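Local coordinates for sperm-specific class P protein 19 (Caenorhabditis elegans, PDB 1ROW) that is of uncertain function but folds as a single MSP domain, and is probably a small structural protein of nematode sperm related to the major sperm protein, at residues S18-L23 with S57-I62; I31-K36 with I45-G50. One frame throughout, in Å; residues are numbered along the deposited sequence.

Interaction 1. Residues S18-L23 with S57-I62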
ATOM      1  N   SER A  18      -6.889  13.186   0.131  1.00 17.82           N
ATOM      2  CA  SER A  18      -6.915  11.808   0.600  1.00 16.61           C
ATOM      3  C   SER A  18      -7.357  10.896  -0.543  1.00 18.22           C
ATOM      4  O   SER A  18      -8.200  11.279  -1.371  1.00 18.16           O
ATOM      5  CB  SER A  18      -7.872  11.688   1.790  1.00 15.76           C
ATOM      6  OG  SER A  18      -8.028  10.343   2.204  1.00 17.87           O
ATOM      7  N   SER A  19      -6.781   9.696  -0.589  1.00 17.36           N
ATOM      8  CA  SER A  19      -7.097   8.722  -1.629  1.00 19.10           C
ATOM      9  C   SER A  19      -7.125   7.315  -1.036  1.00 19.83           C
ATOM     10  O   SER A  19      -6.207   6.914  -0.314  1.00 18.47           O
ATOM     11  CB  SER A  19      -6.051   8.806  -2.752  1.00 19.81           C
ATOM     12  OG  SER A  19      -6.337   7.912  -3.814  1.00 21.50           O
ATOM     13  N   THR A  20      -8.188   6.574  -1.337  1.00 19.15           N
ATOM     14  CA  THR A  20      -8.355   5.217  -0.825  1.00 19.11           C
ATOM     15  C   THR A  20      -8.213   4.167  -1.915  1.00 20.85           C
ATOM     16  O   THR A  20      -8.886   4.216  -2.947  1.00 20.31           O
ATOM     17  CB  THR A  20      -9.731   5.035  -0.174  1.00 18.64           C
ATOM     18  OG1 THR A  20      -9.914   6.033   0.833  1.00 21.77           O
ATOM     19  CG2 THR A  20      -9.848   3.649   0.450  1.00 20.21           C
ATOM     20  N   HIS A  21      -7.340   3.201  -1.671  1.00 19.79           N
ATOM     21  CA  HIS A  21      -7.100   2.139  -2.630  1.00 21.07           C
ATOM     22  C   HIS A  21      -7.369   0.792  -1.978  1.00 22.19           C
ATOM     23  O   HIS A  21      -6.912   0.525  -0.865  1.00 22.70           O
ATOM     24  CB  HIS A  21      -5.660   2.246  -3.133  1.00 19.98           C
ATOM     25  CG  HIS A  21      -5.359   3.570  -3.763  1.00 19.73           C
ATOM     26  ND1 HIS A  21      -5.325   3.755  -5.128  1.00 18.80           N
ATOM     27  CD2 HIS A  21      -5.181   4.795  -3.215  1.00 19.36           C
ATOM     28  CE1 HIS A  21      -5.144   5.037  -5.393  1.00 20.60           C
ATOM     29  NE2 HIS A  21      -5.056   5.690  -4.249  1.00 20.74           N
ATOM     30  N   LYS A  22      -8.133  -0.049  -2.668  1.00 23.69           N
ATOM     31  CA  LYS A  22      -8.474  -1.367  -2.144  1.00 26.71           C
ATOM     32  C   LYS A  22      -7.542  -2.447  -2.674  1.00 26.87           C
ATOM     33  O   LYS A  22      -7.560  -2.751  -3.870  1.00 26.06           O
ATOM     34  CB  LYS A  22      -9.915  -1.743  -2.516  1.00 30.00           C
ATOM     35  CG  LYS A  22     -10.979  -0.752  -2.077  1.00 36.73           C
ATOM     36  CD  LYS A  22     -12.360  -1.165  -2.602  1.00 40.92           C
ATOM     37  CE  LYS A  22     -13.419  -0.102  -2.312  1.00 43.25           C
ATOM     38  NZ  LYS A  22     -14.762  -0.467  -2.873  1.00 44.71           N
ATOM     39  N   LEU A  23      -6.723  -3.018  -1.793  1.00 24.97           N
ATOM     40  CA  LEU A  23      -5.826  -4.093  -2.200  1.00 24.63           C
ATOM     41  C   LEU A  23      -6.692  -5.344  -2.318  1.00 24.90           C
ATOM     42  O   LEU A  23      -7.422  -5.697  -1.386  1.00 24.48           O
ATOM     43  CB  LEU A  23      -4.723  -4.313  -1.159  1.00 26.64           C
ATOM     44  CG  LEU A  23      -3.715  -3.172  -0.980  1.00 27.56           C
ATOM     45  CD1 LEU A  23      -2.616  -3.610  -0.022  1.00 27.29           C
ATOM     46  CD2 LEU A  23      -3.117  -2.798  -2.328  1.00 27.69           C
ATOM     47  N   SER A  57     -10.098  -8.316   0.724  1.00 21.33           N
ATOM     48  CA  SER A  57      -9.536  -7.011   0.399  1.00 22.88           C
ATOM     49  C   SER A  57      -9.110  -6.223   1.627  1.00 23.06           C
ATOM     50  O   SER A  57      -9.578  -6.469   2.739  1.00 24.76           O
ATOM     51  CB  SER A  57     -10.556  -6.196  -0.405  1.00 23.02           C
ATOM     52  OG  SER A  57     -11.788  -6.123   0.289  1.00 22.46           O
ATOM     53  N   LYS A  58      -8.218  -5.265   1.412  1.00 23.45           N
ATOM     54  CA  LYS A  58      -7.728  -4.417   2.489  1.00 24.65           C
ATOM     55  C   LYS A  58      -7.625  -2.989   1.985  1.00 24.08           C
ATOM     56  O   LYS A  58      -6.980  -2.729   0.971  1.00 22.51           O
ATOM     57  CB  LYS A  58      -6.350  -4.887   2.952  1.00 26.64           C
ATOM     58  CG  LYS A  58      -5.702  -4.008   4.013  1.00 30.40           C
ATOM     59  CD  LYS A  58      -6.398  -4.123   5.361  1.00 32.60           C
ATOM     60  CE  LYS A  58      -5.606  -3.394   6.441  1.00 34.91           C
ATOM     61  NZ  LYS A  58      -6.215  -3.533   7.800  1.00 36.09           N
ATOM     62  N   ASP A  59      -8.266  -2.066   2.690  1.00 24.28           N
ATOM     63  CA  ASP A  59      -8.222  -0.664   2.308  1.00 25.56           C
ATOM     64  C   ASP A  59      -6.953   0.000   2.794  1.00 24.99           C
ATOM     65  O   ASP A  59      -6.544  -0.188   3.934  1.00 25.98           O
ATOM     66  CB  ASP A  59      -9.420   0.094   2.879  1.00 26.29           C
ATOM     67  CG  ASP A  59     -10.646  -0.029   2.009  1.00 28.07           C
ATOM     68  OD1 ASP A  59     -10.555  -0.687   0.952  1.00 28.24           O
ATOM     69  OD2 ASP A  59     -11.694   0.535   2.381  1.00 27.58           O
ATOM     70  N   VAL A  60      -6.338   0.778   1.911  1.00 24.51           N
ATOM     71  CA  VAL A  60      -5.124   1.506   2.229  1.00 26.79           C
ATOM     72  C   VAL A  60      -5.401   2.976   1.912  1.00 25.73           C
ATOM     73  O   VAL A  60      -5.685   3.337   0.769  1.00 27.02           O
ATOM     74  CB  VAL A  60      -3.928   0.982   1.392  1.00 28.54           C
ATOM     75  CG1 VAL A  60      -4.253   1.060  -0.091  1.00 31.66           C
ATOM     76  CG2 VAL A  60      -2.688   1.783   1.697  1.00 26.98           C
ATOM     77  N   VAL A  61      -5.350   3.819   2.936  1.00 23.48           N
ATOM     78  CA  VAL A  61      -5.616   5.236   2.756  1.00 20.64           C
ATOM     79  C   VAL A  61      -4.343   6.052   2.622  1.00 21.87           C
ATOM     80  O   VAL A  61      -3.434   5.958   3.460  1.00 19.54           O
ATOM     81  CB  VAL A  61      -6.433   5.814   3.934  1.00 20.07           C
ATOM     82  CG1 VAL A  61      -6.666   7.307   3.729  1.00 20.45           C
ATOM     83  CG2 VAL A  61      -7.762   5.089   4.050  1.00 21.44           C
ATOM     84  N   ILE A  62      -4.297   6.845   1.558  1.00 19.00           N
ATOM     85  CA  ILE A  62      -3.177   7.723   1.268  1.00 20.36           C
ATOM     86  C   ILE A  62      -3.621   9.130   1.637  1.00 20.14           C
ATOM     87  O   ILE A  62      -4.566   9.666   1.040  1.00 20.09           O
ATOM     88  CB  ILE A  62      -2.826   7.724  -0.243  1.00 21.52           C
ATOM     89  CG1 ILE A  62      -2.415   6.329  -0.702  1.00 21.01           C
ATOM     90  CG2 ILE A  62      -1.690   8.700  -0.518  1.00 22.52           C
ATOM     91  CD1 ILE A  62      -2.257   6.228  -2.216  1.00 22.80           C
TER
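Ser-19 and Ile-62, His-21 and Val-60, and Leu-23 and Lys-58 are the hydrogen-bonded pairs of two antiparallel strands. Two backbone bonds join the first pair and two the last; between His-21 and Val-60 the sure one runs from His-21 N to Val-60 O, 3.0 Å long and 173° at the hydrogen, while the return bond is less certain. Both bonds of the Ser-19 and Ile-62 pair are short; Ile-62 N meets Ser-19 O at 2.7 Å. A weaker CA-H...O contact continues the pairing beyond Lys-58, from Ser-57 CA to Leu-23 O at 3.1 Å.

Apolar contacts gather on the face of His-21, Leu-23, Val-60 and Ile-62, which turns into the immunoglobulin-like beta sandwich of the MSP domain, where Ile-45, Phe-33 and Ile-35 meet it. Beta-branched Val-60 and Ile-62 suit the extended backbone and this buried side. The Ile-62 chain crosses the imidazole obliquely, with CD1 3.4 Å from His-21 CD2. Both ring nitrogens are engaged: NE2 shares a 2.6 Å hydrogen bond with Ser-19 OG, and ND1 bonds Pro-7 O. Two bonds thus fix the rotation of a ring that is polar yet buried, and Ser-19 suits its place by being short and supplying the hydroxyl that meets NE2.

The other, more exposed face carries Thr-20, Lys-22 and Asp-59 together with Val-61. The Lys-22 and Asp-59 side chains run alongside each other in the same direction, with Asp-59 OD1 3.1 Å from Lys-22 CG. The extended lysine carries NZ 5.7 Å from Asp-59 OD1, so any attraction between the charges is probably long-range. Thr-20 brings its methyl CG2 within 4.1 Å of Asp-59 CG.

Interaction 2. Residues I31-K36 with I45-G50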
ATOM      1  N   ILE A  31      -2.087 -13.131   2.100  1.00 27.79           N
ATOM      2  CA  ILE A  31      -0.858 -12.424   1.770  1.00 29.13           C
ATOM      3  C   ILE A  31      -0.545 -11.397   2.849  1.00 27.49           C
ATOM      4  O   ILE A  31      -1.445 -10.866   3.501  1.00 27.07           O
ATOM      5  CB  ILE A  31      -0.957 -11.698   0.407  1.00 30.66           C
ATOM      6  CG1 ILE A  31      -2.110 -10.698   0.434  1.00 34.34           C
ATOM      7  CG2 ILE A  31      -1.130 -12.717  -0.715  1.00 32.27           C
ATOM      8  CD1 ILE A  31      -2.378 -10.018  -0.898  1.00 38.50           C
ATOM      9  N   VAL A  32       0.744 -11.154   3.049  1.00 26.88           N
ATOM     10  CA  VAL A  32       1.213 -10.169   4.009  1.00 24.68           C
ATOM     11  C   VAL A  32       1.832  -9.082   3.131  1.00 24.22           C
ATOM     12  O   VAL A  32       2.417  -9.392   2.092  1.00 23.45           O
ATOM     13  CB  VAL A  32       2.297 -10.767   4.953  1.00 25.31           C
ATOM     14  CG1 VAL A  32       3.533 -11.147   4.160  1.00 25.19           C
ATOM     15  CG2 VAL A  32       2.650  -9.775   6.043  1.00 26.49           C
ATOM     16  N   PHE A  33       1.694  -7.819   3.527  1.00 22.91           N
ATOM     17  CA  PHE A  33       2.259  -6.730   2.737  1.00 23.11           C
ATOM     18  C   PHE A  33       2.871  -5.635   3.610  1.00 23.29           C
ATOM     19  O   PHE A  33       2.522  -5.499   4.784  1.00 20.20           O
ATOM     20  CB  PHE A  33       1.178  -6.120   1.834  1.00 20.80           C
ATOM     21  CG  PHE A  33       0.111  -5.363   2.579  1.00 20.33           C
ATOM     22  CD1 PHE A  33       0.342  -4.063   3.031  1.00 22.64           C
ATOM     23  CD2 PHE A  33      -1.122  -5.947   2.838  1.00 21.05           C
ATOM     24  CE1 PHE A  33      -0.641  -3.358   3.726  1.00 22.51           C
ATOM     25  CE2 PHE A  33      -2.116  -5.249   3.535  1.00 21.29           C
ATOM     26  CZ  PHE A  33      -1.874  -3.953   3.979  1.00 20.34           C
ATOM     27  N   LYS A  34       3.790  -4.876   3.018  1.00 24.07           N
ATOM     28  CA  LYS A  34       4.459  -3.754   3.672  1.00 24.16           C
ATOM     29  C   LYS A  34       4.546  -2.636   2.637  1.00 25.62           C
ATOM     30  O   LYS A  34       4.974  -2.860   1.506  1.00 25.24           O
ATOM     31  CB  LYS A  34       5.872  -4.125   4.121  1.00 26.45           C
ATOM     32  CG  LYS A  34       6.592  -2.950   4.768  1.00 29.73           C
ATOM     33  CD  LYS A  34       8.043  -3.267   5.119  1.00 34.31           C
ATOM     34  CE  LYS A  34       8.636  -2.147   5.966  1.00 36.86           C
ATOM     35  NZ  LYS A  34       8.461  -0.798   5.342  1.00 38.09           N
ATOM     36  N   ILE A  35       4.172  -1.427   3.027  1.00 23.72           N
ATOM     37  CA  ILE A  35       4.181  -0.325   2.081  1.00 25.62           C
ATOM     38  C   ILE A  35       5.222   0.747   2.351  1.00 24.34           C
ATOM     39  O   ILE A  35       5.382   1.201   3.475  1.00 23.17           O
ATOM     40  CB  ILE A  35       2.793   0.342   2.025  1.00 23.80           C
ATOM     41  CG1 ILE A  35       1.730  -0.725   1.766  1.00 23.97           C
ATOM     42  CG2 ILE A  35       2.769   1.406   0.943  1.00 26.26           C
ATOM     43  CD1 ILE A  35       0.320  -0.192   1.628  1.00 25.47           C
ATOM     44  N   LYS A  36       5.926   1.142   1.298  1.00 25.79           N
ATOM     45  CA  LYS A  36       6.936   2.186   1.391  1.00 27.59           C
ATOM     46  C   LYS A  36       6.617   3.264   0.355  1.00 27.23           C
ATOM     47  O   LYS A  36       6.300   2.958  -0.792  1.00 27.06           O
ATOM     48  CB  LYS A  36       8.334   1.617   1.141  1.00 29.54           C
ATOM     49  CG  LYS A  36       9.045   1.136   2.402  1.00 35.41           C
ATOM     50  CD  LYS A  36      10.560   1.104   2.196  1.00 39.40           C
ATOM     51  CE  LYS A  36      11.304   0.869   3.508  1.00 42.80           C
ATOM     52  NZ  LYS A  36      12.788   0.978   3.346  1.00 43.43           N
ATOM     53  N   ILE A  45       0.676   7.131   5.019  1.00 23.25           N
ATOM     54  CA  ILE A  45      -0.025   5.940   4.564  1.00 25.03           C
ATOM     55  C   ILE A  45      -0.573   5.119   5.725  1.00 25.55           C
ATOM     56  O   ILE A  45       0.123   4.865   6.716  1.00 24.43           O
ATOM     57  CB  ILE A  45       0.903   5.052   3.696  1.00 28.02           C
ATOM     58  CG1 ILE A  45       0.114   3.876   3.131  1.00 27.97           C
ATOM     59  CG2 ILE A  45       2.085   4.560   4.511  1.00 31.29           C
ATOM     60  CD1 ILE A  45      -0.947   4.299   2.143  1.00 35.02           C
ATOM     61  N   ALA A  46      -1.830   4.707   5.597  1.00 21.82           N
ATOM     62  CA  ALA A  46      -2.491   3.919   6.627  1.00 21.77           C
ATOM     63  C   ALA A  46      -3.289   2.771   6.020  1.00 21.96           C
ATOM     64  O   ALA A  46      -4.261   2.995   5.299  1.00 24.12           O
ATOM     65  CB  ALA A  46      -3.414   4.817   7.444  1.00 20.47           C
ATOM     66  N   PRO A  47      -2.895   1.522   6.310  1.00 23.78           N
ATOM     67  CA  PRO A  47      -1.761   1.125   7.159  1.00 22.93           C
ATOM     68  C   PRO A  47      -0.488   0.851   6.350  1.00 24.48           C
ATOM     69  O   PRO A  47      -0.525   0.771   5.122  1.00 24.72           O
ATOM     70  CB  PRO A  47      -2.278  -0.136   7.828  1.00 24.05           C
ATOM     71  CG  PRO A  47      -3.021  -0.793   6.685  1.00 23.35           C
ATOM     72  CD  PRO A  47      -3.792   0.374   6.073  1.00 20.78           C
ATOM     73  N   VAL A  48       0.638   0.708   7.041  1.00 24.58           N
ATOM     74  CA  VAL A  48       1.905   0.430   6.376  1.00 26.37           C
ATOM     75  C   VAL A  48       2.113  -1.084   6.302  1.00 26.24           C
ATOM     76  O   VAL A  48       2.761  -1.586   5.383  1.00 26.76           O
ATOM     77  CB  VAL A  48       3.095   1.094   7.126  1.00 25.34           C
ATOM     78  CG1 VAL A  48       3.091   0.679   8.575  1.00 29.16           C
ATOM     79  CG2 VAL A  48       4.413   0.700   6.475  1.00 29.36           C
ATOM     80  N   PHE A  49       1.564  -1.803   7.277  1.00 25.94           N
ATOM     81  CA  PHE A  49       1.656  -3.265   7.314  1.00 26.58           C
ATOM     82  C   PHE A  49       0.254  -3.849   7.372  1.00 25.42           C
ATOM     83  O   PHE A  49      -0.667  -3.214   7.890  1.00 24.90           O
ATOM     84  CB  PHE A  49       2.406  -3.760   8.553  1.00 27.55           C
ATOM     85  CG  PHE A  49       3.879  -3.486   8.536  1.00 27.42           C
ATOM     86  CD1 PHE A  49       4.385  -2.292   9.035  1.00 28.55           C
ATOM     87  CD2 PHE A  49       4.765  -4.437   8.043  1.00 28.15           C
ATOM     88  CE1 PHE A  49       5.761  -2.050   9.049  1.00 27.31           C
ATOM     89  CE2 PHE A  49       6.143  -4.207   8.049  1.00 27.23           C
ATOM     90  CZ  PHE A  49       6.640  -3.010   8.555  1.00 27.01           C
ATOM     91  N   GLY A  50       0.090  -5.063   6.861  1.00 24.34           N
ATOM     92  CA  GLY A  50      -1.220  -5.684   6.911  1.00 25.65           C
ATOM     93  C   GLY A  50      -1.325  -7.016   6.202  1.00 25.38           C
ATOM     94  O   GLY A  50      -0.351  -7.523   5.652  1.00 23.83           O
TER
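Val-32 and Phe-33 both meet Gly-50 across a beta hairpin of the MSP domain, formed by strands 31-37 and 43-52. Val-32 makes the lighter contact, its CG2 3.8 Å from Gly-50 O. Phe-33 N donates to that same oxygen, and Phe-33 O accepts from Gly-50 N in a longer bond of 3.2 Å.

The Phe-33 side chain has CG between its backbone N and carbonyl carbon (chi1 69°), and the ring lies against the glycine backbone. Gly-50 CA sits over the ring face, 3.8 Å from the centroid, in a CH-pi contact; a beta carbon at Gly-50 would clash with Phe-33 CZ. Pro-47 CG reaches the ring edge. An alanine in place of Phe-33 would probably open a gap over Gly-50 and deprive Pro-47 CG and Lys-58 of an apolar neighbour.

Lys-34 points to the opposite side of the sheet and lies alongside Phe-49. Its long aliphatic chain, extended as far as CE, suits this place: CG approaches Phe-49 CE2 at 3.5 Å and CE approaches Phe-49 CZ at 3.4 Å, before chi4 bends NZ.

Ile-35 N donates to Val-48 O at 2.8 Å, beyond which the partner strand is interrupted at Val-48 and the cis-bonded Pro-47. Branched and apolar, Ile-35 bridges this break, with CG2 4.2 Å from Ile-45 CG1 and CD1 3.7 Å from Pro-47 O, a buried oxygen without a hydrogen-bond partner.

In the fold
From the N terminus, strand 17-25 supplies the first half of interaction 1 and then waits for its partner. The chain runs into strand 31-37, turns, and comes back as strand 43-52, where interaction 2 closes the short loop of a hairpin. It then enters strand 56-64, whose pairing with 17-25 closes the longer loop of interaction 1, so interaction 2 is nested inside it. Strands 43-52 and 56-64 are sheet neighbours and join the two contacts directly: Val-61 N probably hydrogen-bonds Ala-46 O, and Val-60 CG2 packs on Ile-45 CD1. The resulting order is 17-25, 56-64, 43-52, 31-37, with centres of the two interactions about 10 Å apart.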